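Local coordinates for alcohol dehydrogenase superfamily protein (Novosphingobium aromaticivorans, PDB 3GAZ) that probably acts as an NADP-dependent oxidoreductase of the zinc-type alcohol dehydrogenase and enoyl reductase superfamily, at residues I168-A182 / Y189-S201. Numbering follows the deposited sequence.
Sequences IQIALARGARVFATA and YVRDLGATPIDAS
Four backbone hydrogen bonds join strand 177-182 to strand 196-199 in parallel, starting with Thr196 N to Val178 O (3.0 Å, nearly straight at 170°), and a fifth, Ala200 N to Ala182 O (2.9 Å), follows just beyond the second strand. Water 1 donates to the same Val178 O and also bonds Thr196 OG1, so two donors grip that carbonyl; the water sits over one face of the Phe179 ring.

Apolar packing occupies both faces of this pair. On one, Thr196 runs alongside Phe179, Thr196 CB lying 3.4 Å from Phe179 CD1. Thr181 CG2 meets Ile198 CG2 at 3.7 Å, and helix 204-212 covers Thr196 and Ile198 there. On the other, Val190 CG1, anti to its own backbone N (chi1 171°), reaches Ala180 CB at 3.7 Å and Ile168 CD1 at 3.9 Å. Ile168 CG2 touches Leu193 CD1 on helix 184-193 and Ala195 CB in the loop that follows it.

Leu193 CD2 lies against the amide carbon CD of Gln169 (3.7 Å), whose polar ends bond Ala298 N and His165 O. With an alanine here, Ala298 N would probably lose its acceptor, His165 O its amide donor and Leu193 CD2 the amide it packs on.

Backbone bonds thus set the parallel register of the edge strand within this chain, while apolar side chains pack helices of two successive beta-alpha-beta crossovers of the Rossmann-type sheet together.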
ATOM      1  N   ILE A 168     -27.959   3.795 -12.183  1.00 14.54           N
ATOM      2  CA  ILE A 168     -29.247   4.110 -12.804  1.00 14.30           C
ATOM      3  C   ILE A 168     -29.154   5.404 -13.609  1.00 15.03           C
ATOM      4  O   ILE A 168     -29.587   5.468 -14.759  1.00 15.63           O
ATOM      5  CB  ILE A 168     -30.357   4.316 -11.745  1.00 16.36           C
ATOM      6  CG1 ILE A 168     -30.769   2.974 -11.137  1.00 15.64           C
ATOM      7  CG2 ILE A 168     -31.552   5.036 -12.377  1.00 16.17           C
ATOM      8  CD1 ILE A 168     -31.786   3.101 -10.025  1.00 14.36           C
ATOM      9  N   GLN A 169     -28.586   6.434 -12.990  1.00 14.59           N
ATOM     10  CA  GLN A 169     -28.473   7.736 -13.629  1.00 14.59           C
ATOM     11  C   GLN A 169     -27.516   7.760 -14.813  1.00 15.02           C
ATOM     12  O   GLN A 169     -27.752   8.479 -15.783  1.00 12.97           O
ATOM     13  CB  GLN A 169     -28.085   8.787 -12.582  1.00 13.04           C
ATOM     14  CG  GLN A 169     -29.125   8.900 -11.465  1.00 13.78           C
ATOM     15  CD  GLN A 169     -28.742   9.892 -10.384  1.00 12.25           C
ATOM     16  OE1 GLN A 169     -28.755  11.099 -10.602  1.00 14.40           O
ATOM     17  NE2 GLN A 169     -28.389   9.379  -9.208  1.00 11.19           N
ATOM     18  N   ILE A 170     -26.439   6.982 -14.737  1.00 14.19           N
ATOM     19  CA  ILE A 170     -25.485   6.925 -15.843  1.00 14.23           C
ATOM     20  C   ILE A 170     -26.178   6.260 -17.032  1.00 15.67           C
ATOM     21  O   ILE A 170     -26.151   6.780 -18.148  1.00 15.62           O
ATOM     22  CB  ILE A 170     -24.218   6.103 -15.472  1.00 13.72           C
ATOM     23  CG1 ILE A 170     -23.354   6.891 -14.485  1.00 14.46           C
ATOM     24  CG2 ILE A 170     -23.408   5.773 -16.731  1.00 14.93           C
ATOM     25  CD1 ILE A 170     -22.132   6.138 -14.001  1.00 13.70           C
ATOM     26  N   ALA A 171     -26.808   5.117 -16.776  1.00 14.91           N
ATOM     27  CA  ALA A 171     -27.507   4.369 -17.817  1.00 15.23           C
ATOM     28  C   ALA A 171     -28.578   5.219 -18.502  1.00 16.49           C
ATOM     29  O   ALA A 171     -28.677   5.229 -19.723  1.00 17.17           O
ATOM     30  CB  ALA A 171     -28.137   3.112 -17.222  1.00 14.29           C
ATOM     31  N   LEU A 172     -29.378   5.927 -17.711  1.00 16.95           N
ATOM     32  CA  LEU A 172     -30.432   6.774 -18.266  1.00 18.96           C
ATOM     33  C   LEU A 172     -29.845   7.861 -19.154  1.00 19.77           C
ATOM     34  O   LEU A 172     -30.331   8.101 -20.260  1.00 20.71           O
ATOM     35  CB  LEU A 172     -31.255   7.408 -17.137  1.00 18.28           C
ATOM     36  CG  LEU A 172     -32.225   6.461 -16.428  1.00 18.58           C
ATOM     37  CD1 LEU A 172     -32.739   7.093 -15.141  1.00 19.07           C
ATOM     38  CD2 LEU A 172     -33.381   6.125 -17.378  1.00 18.76           C
ATOM     39  N   ALA A 173     -28.793   8.512 -18.669  1.00 19.71           N
ATOM     40  CA  ALA A 173     -28.144   9.571 -19.427  1.00 21.27           C
ATOM     41  C   ALA A 173     -27.617   9.059 -20.764  1.00 21.45           C
ATOM     42  O   ALA A 173     -27.593   9.794 -21.748  1.00 21.90           O
ATOM     43  CB  ALA A 173     -27.005  10.170 -18.613  1.00 21.67           C
ATOM     44  N   ARG A 174     -27.205   7.796 -20.805  1.00 21.22           N
ATOM     45  CA  ARG A 174     -26.670   7.228 -22.036  1.00 23.41           C
ATOM     46  C   ARG A 174     -27.731   6.651 -22.974  1.00 22.93           C
ATOM     47  O   ARG A 174     -27.405   5.947 -23.932  1.00 21.27           O
ATOM     48  CB  ARG A 174     -25.606   6.180 -21.706  1.00 23.66           C
ATOM     49  CG  ARG A 174     -24.442   6.767 -20.916  1.00 28.03           C
ATOM     50  CD  ARG A 174     -23.366   5.740 -20.623  1.00 29.51           C
ATOM     51  NE  ARG A 174     -22.527   5.450 -21.783  1.00 32.48           N
ATOM     52  CZ  ARG A 174     -21.612   6.279 -22.279  1.00 32.66           C
ATOM     53  NH1 ARG A 174     -21.409   7.465 -21.722  1.00 34.00           N
ATOM     54  NH2 ARG A 174     -20.888   5.914 -23.328  1.00 34.68           N
ATOM     55  N   GLY A 175     -28.995   6.951 -22.684  1.00 22.77           N
ATOM     56  CA  GLY A 175     -30.093   6.510 -23.529  1.00 23.88           C
ATOM     57  C   GLY A 175     -30.723   5.145 -23.322  1.00 23.65           C
ATOM     58  O   GLY A 175     -31.574   4.736 -24.111  1.00 24.82           O
ATOM     59  N   ALA A 176     -30.338   4.439 -22.268  1.00 23.47           N
ATOM     60  CA  ALA A 176     -30.896   3.114 -22.025  1.00 22.43           C
ATOM     61  C   ALA A 176     -32.249   3.157 -21.330  1.00 22.58           C
ATOM     62  O   ALA A 176     -32.612   4.155 -20.714  1.00 23.15           O
ATOM     63  CB  ALA A 176     -29.918   2.292 -21.194  1.00 22.35           C
ATOM     64  N   ARG A 177     -33.002   2.069 -21.452  1.00 22.52           N
ATOM     65  CA  ARG A 177     -34.291   1.955 -20.788  1.00 23.57           C
ATOM     66  C   ARG A 177     -33.935   1.244 -19.494  1.00 21.87           C
ATOM     67  O   ARG A 177     -33.632   0.050 -19.494  1.00 21.83           O
ATOM     68  CB  ARG A 177     -35.264   1.120 -21.621  1.00 27.46           C
ATOM     69  CG  ARG A 177     -35.738   1.831 -22.878  1.00 33.91           C
ATOM     70  CD  ARG A 177     -37.058   1.250 -23.368  1.00 39.51           C
ATOM     71  NE  ARG A 177     -37.992   1.024 -22.264  1.00 45.21           N
ATOM     72  CZ  ARG A 177     -38.340   1.943 -21.365  1.00 46.70           C
ATOM     73  NH1 ARG A 177     -37.837   3.169 -21.426  1.00 48.09           N
ATOM     74  NH2 ARG A 177     -39.191   1.631 -20.395  1.00 46.68           N
ATOM     75  N   VAL A 178     -33.965   1.990 -18.396  1.00 19.46           N
ATOM     76  CA  VAL A 178     -33.568   1.469 -17.098  1.00 18.60           C
ATOM     77  C   VAL A 178     -34.653   0.956 -16.160  1.00 18.69           C
ATOM     78  O   VAL A 178     -35.706   1.575 -15.995  1.00 17.53           O
ATOM     79  CB  VAL A 178     -32.730   2.532 -16.349  1.00 18.18           C
ATOM     80  CG1 VAL A 178     -32.184   1.962 -15.044  1.00 16.73           C
ATOM     81  CG2 VAL A 178     -31.592   3.011 -17.246  1.00 17.56           C
ATOM     82  N   PHE A 179     -34.349  -0.179 -15.535  1.00 16.80           N
ATOM     83  CA  PHE A 179     -35.215  -0.848 -14.569  1.00 17.11           C
ATOM     84  C   PHE A 179     -34.328  -1.130 -13.358  1.00 16.36           C
ATOM     85  O   PHE A 179     -33.130  -1.383 -13.513  1.00 14.78           O
ATOM     86  CB  PHE A 179     -35.714  -2.177 -15.140  1.00 18.11           C
ATOM     87  CG  PHE A 179     -36.485  -2.036 -16.418  1.00 19.70           C
ATOM     88  CD1 PHE A 179     -37.877  -2.021 -16.406  1.00 20.35           C
ATOM     89  CD2 PHE A 179     -35.822  -1.888 -17.633  1.00 20.36           C
ATOM     90  CE1 PHE A 179     -38.602  -1.861 -17.585  1.00 19.73           C
ATOM     91  CE2 PHE A 179     -36.541  -1.726 -18.825  1.00 21.59           C
ATOM     92  CZ  PHE A 179     -37.934  -1.712 -18.796  1.00 21.31           C
ATOM     93  N   ALA A 180     -34.897  -1.099 -12.158  1.00 15.83           N
ATOM     94  CA  ALA A 180     -34.091  -1.363 -10.972  1.00 15.83           C
ATOM     95  C   ALA A 180     -34.867  -2.033  -9.848  1.00 16.69           C
ATOM     96  O   ALA A 180     -35.999  -1.652  -9.553  1.00 15.35           O
ATOM     97  CB  ALA A 180     -33.467  -0.057 -10.469  1.00 14.76           C
ATOM     98  N   THR A 181     -34.253  -3.042  -9.232  1.00 16.13           N
ATOM     99  CA  THR A 181     -34.879  -3.738  -8.121  1.00 16.83           C
ATOM    100  C   THR A 181     -34.436  -3.019  -6.855  1.00 18.14           C
ATOM    101  O   THR A 181     -33.287  -2.579  -6.750  1.00 18.38           O
ATOM    102  CB  THR A 181     -34.444  -5.220  -8.034  1.00 16.92           C
ATOM    103  OG1 THR A 181     -33.021  -5.302  -7.881  1.00 18.42           O
ATOM    104  CG2 THR A 181     -34.869  -5.974  -9.285  1.00 16.66           C
ATOM    105  N   ALA A 182     -35.349  -2.887  -5.901  1.00 17.92           N
ATOM    106  CA  ALA A 182     -35.037  -2.210  -4.655  1.00 21.19           C
ATOM    107  C   ALA A 182     -36.032  -2.605  -3.578  1.00 22.88           C
ATOM    108  O   ALA A 182     -37.081  -3.177  -3.865  1.00 22.91           O
ATOM    109  CB  ALA A 182     -35.063  -0.710  -4.860  1.00 19.19           C
ATOM    110  N   TYR A 189     -37.876   6.229  -4.579  1.00 19.04           N
ATOM    111  CA  TYR A 189     -36.675   6.959  -4.957  1.00 18.60           C
ATOM    112  C   TYR A 189     -36.237   6.568  -6.369  1.00 17.58           C
ATOM    113  O   TYR A 189     -35.917   7.430  -7.190  1.00 15.78           O
ATOM    114  CB  TYR A 189     -35.545   6.666  -3.962  1.00 18.70           C
ATOM    115  CG  TYR A 189     -34.198   7.169  -4.425  1.00 17.24           C
ATOM    116  CD1 TYR A 189     -33.888   8.528  -4.393  1.00 18.15           C
ATOM    117  CD2 TYR A 189     -33.255   6.290  -4.956  1.00 15.11           C
ATOM    118  CE1 TYR A 189     -32.670   9.003  -4.886  1.00 18.23           C
ATOM    119  CE2 TYR A 189     -32.036   6.753  -5.454  1.00 15.68           C
ATOM    120  CZ  TYR A 189     -31.750   8.107  -5.418  1.00 17.66           C
ATOM    121  OH  TYR A 189     -30.555   8.569  -5.921  1.00 16.48           O
ATOM    122  N   VAL A 190     -36.224   5.266  -6.647  1.00 16.38           N
ATOM    123  CA  VAL A 190     -35.831   4.761  -7.963  1.00 18.85           C
ATOM    124  C   VAL A 190     -36.773   5.274  -9.048  1.00 19.43           C
ATOM    125  O   VAL A 190     -36.335   5.665 -10.134  1.00 15.39           O
ATOM    126  CB  VAL A 190     -35.816   3.213  -7.984  1.00 19.55           C
ATOM    127  CG1 VAL A 190     -35.614   2.702  -9.407  1.00 18.02           C
ATOM    128  CG2 VAL A 190     -34.702   2.708  -7.084  1.00 18.85           C
ATOM    129  N   ARG A 191     -38.067   5.276  -8.747  1.00 19.82           N
ATOM    130  CA  ARG A 191     -39.066   5.759  -9.694  1.00 23.33           C
ATOM    131  C   ARG A 191     -38.757   7.218 -10.024  1.00 24.55           C
ATOM    132  O   ARG A 191     -38.760   7.614 -11.189  1.00 25.78           O
ATOM    133  CB  ARG A 191     -40.465   5.651  -9.078  1.00 24.43           C
ATOM    134  CG  ARG A 191     -41.607   6.017 -10.018  1.00 26.93           C
ATOM    135  CD  ARG A 191     -42.902   6.210  -9.235  1.00 30.12           C
ATOM    136  NE  ARG A 191     -42.821   7.360  -8.333  1.00 31.32           N
ATOM    137  CZ  ARG A 191     -42.775   8.626  -8.739  1.00 34.83           C
ATOM    138  NH1 ARG A 191     -42.804   8.912 -10.034  1.00 33.90           N
ATOM    139  NH2 ARG A 191     -42.696   9.612  -7.853  1.00 34.63           N
ATOM    140  N   ASP A 192     -38.480   8.006  -8.986  1.00 26.40           N
ATOM    141  CA  ASP A 192     -38.158   9.423  -9.141  1.00 27.67           C
ATOM    142  C   ASP A 192     -36.993   9.669 -10.092  1.00 26.67           C
ATOM    143  O   ASP A 192     -37.019  10.617 -10.878  1.00 26.01           O
ATOM    144  CB  ASP A 192     -37.834  10.045  -7.781  1.00 32.36           C
ATOM    145  CG  ASP A 192     -38.984  10.857  -7.225  1.00 38.09           C
ATOM    146  OD1 ASP A 192     -39.292  11.923  -7.804  1.00 41.25           O
ATOM    147  OD2 ASP A 192     -39.581  10.435  -6.211  1.00 40.64           O
ATOM    148  N   LEU A 193     -35.968   8.826 -10.016  1.00 24.22           N
ATOM    149  CA  LEU A 193     -34.805   8.975 -10.892  1.00 22.90           C
ATOM    150  C   LEU A 193     -35.164   8.805 -12.364  1.00 21.44           C
ATOM    151  O   LEU A 193     -34.438   9.269 -13.239  1.00 22.72           O
ATOM    152  CB  LEU A 193     -33.712   7.965 -10.520  1.00 21.24           C
ATOM    153  CG  LEU A 193     -32.907   8.240  -9.247  1.00 21.08           C
ATOM    154  CD1 LEU A 193     -31.866   7.142  -9.065  1.00 19.95           C
ATOM    155  CD2 LEU A 193     -32.232   9.609  -9.341  1.00 18.65           C
ATOM    156  N   GLY A 194     -36.285   8.140 -12.633  1.00 21.08           N
ATOM    157  CA  GLY A 194     -36.704   7.931 -14.007  1.00 21.25           C
ATOM    158  C   GLY A 194     -36.582   6.485 -14.457  1.00 21.99           C
ATOM    159  O   GLY A 194     -36.667   6.181 -15.648  1.00 22.06           O
ATOM    160  N   ALA A 195     -36.372   5.590 -13.500  1.00 20.68           N
ATOM    161  CA  ALA A 195     -36.242   4.172 -13.799  1.00 20.32           C
ATOM    162  C   ALA A 195     -37.511   3.452 -13.368  1.00 20.55           C
ATOM    163  O   ALA A 195     -38.249   3.944 -12.513  1.00 21.33           O
ATOM    164  CB  ALA A 195     -35.042   3.595 -13.066  1.00 18.07           C
ATOM    165  N   THR A 196     -37.764   2.293 -13.967  1.00 19.22           N
ATOM    166  CA  THR A 196     -38.938   1.503 -13.623  1.00 19.71           C
ATOM    167  C   THR A 196     -38.610   0.665 -12.401  1.00 19.35           C
ATOM    168  O   THR A 196     -37.774  -0.238 -12.460  1.00 21.49           O
ATOM    169  CB  THR A 196     -39.353   0.560 -14.774  1.00 19.08           C
ATOM    170  OG1 THR A 196     -39.737   1.337 -15.914  1.00 20.27           O
ATOM    171  CG2 THR A 196     -40.520  -0.325 -14.343  1.00 17.90           C
ATOM    172  N   PRO A 197     -39.261   0.957 -11.267  1.00 19.33           N
ATOM    173  CA  PRO A 197     -39.024   0.218 -10.026  1.00 19.15           C
ATOM    174  C   PRO A 197     -39.541  -1.213 -10.035  1.00 19.97           C
ATOM    175  O   PRO A 197     -40.597  -1.509 -10.598  1.00 19.18           O
ATOM    176  CB  PRO A 197     -39.732   1.071  -8.981  1.00 18.51           C
ATOM    177  CG  PRO A 197     -40.896   1.623  -9.752  1.00 15.68           C
ATOM    178  CD  PRO A 197     -40.244   2.034 -11.054  1.00 17.60           C
ATOM    179  N   ILE A 198     -38.785  -2.094  -9.388  1.00 18.51           N
ATOM    180  CA  ILE A 198     -39.135  -3.499  -9.283  1.00 18.83           C
ATOM    181  C   ILE A 198     -38.864  -3.948  -7.855  1.00 20.06           C
ATOM    182  O   ILE A 198     -37.730  -3.877  -7.380  1.00 21.27           O
ATOM    183  CB  ILE A 198     -38.294  -4.359 -10.254  1.00 18.78           C
ATOM    184  CG1 ILE A 198     -38.636  -3.985 -11.699  1.00 17.30           C
ATOM    185  CG2 ILE A 198     -38.530  -5.841  -9.982  1.00 17.44           C
ATOM    186  CD1 ILE A 198     -37.704  -4.595 -12.743  1.00 17.62           C
ATOM    187  N   ASP A 199     -39.908  -4.394  -7.166  1.00 20.89           N
ATOM    188  CA  ASP A 199     -39.762  -4.858  -5.793  1.00 23.03           C
ATOM    189  C   ASP A 199     -38.728  -5.983  -5.790  1.00 23.62           C
ATOM    190  O   ASP A 199     -38.893  -6.990  -6.475  1.00 22.03           O
ATOM    191  CB  ASP A 199     -41.109  -5.358  -5.266  1.00 25.64           C
ATOM    192  CG  ASP A 199     -41.146  -5.451  -3.757  1.00 27.82           C
ATOM    193  OD1 ASP A 199     -40.408  -6.283  -3.187  1.00 28.54           O
ATOM    194  OD2 ASP A 199     -41.918  -4.686  -3.142  1.00 31.18           O
ATOM    195  N   ALA A 200     -37.660  -5.795  -5.018  1.00 25.19           N
ATOM    196  CA  ALA A 200     -36.565  -6.760  -4.932  1.00 26.10           C
ATOM    197  C   ALA A 200     -36.956  -8.165  -4.484  1.00 27.16           C
ATOM    198  O   ALA A 200     -36.137  -9.085  -4.541  1.00 26.04           O
ATOM    199  CB  ALA A 200     -35.466  -6.212  -4.013  1.00 27.61           C
ATOM    200  N   SER A 201     -38.198  -8.338  -4.041  1.00 27.79           N
ATOM    201  CA  SER A 201     -38.665  -9.648  -3.594  1.00 28.67           C
ATOM    202  C   SER A 201     -39.202 -10.487  -4.755  1.00 27.66           C
ATOM    203  O   SER A 201     -39.384 -11.694  -4.626  1.00 27.34           O
ATOM    204  CB  SER A 201     -39.763  -9.483  -2.542  1.00 29.31           C
ATOM    205  OG  SER A 201     -40.905  -8.859  -3.102  1.00 32.36           O
TER
HETATM  206  O   HOH W   1     -37.834   1.954 -17.710  1.00 27.56           O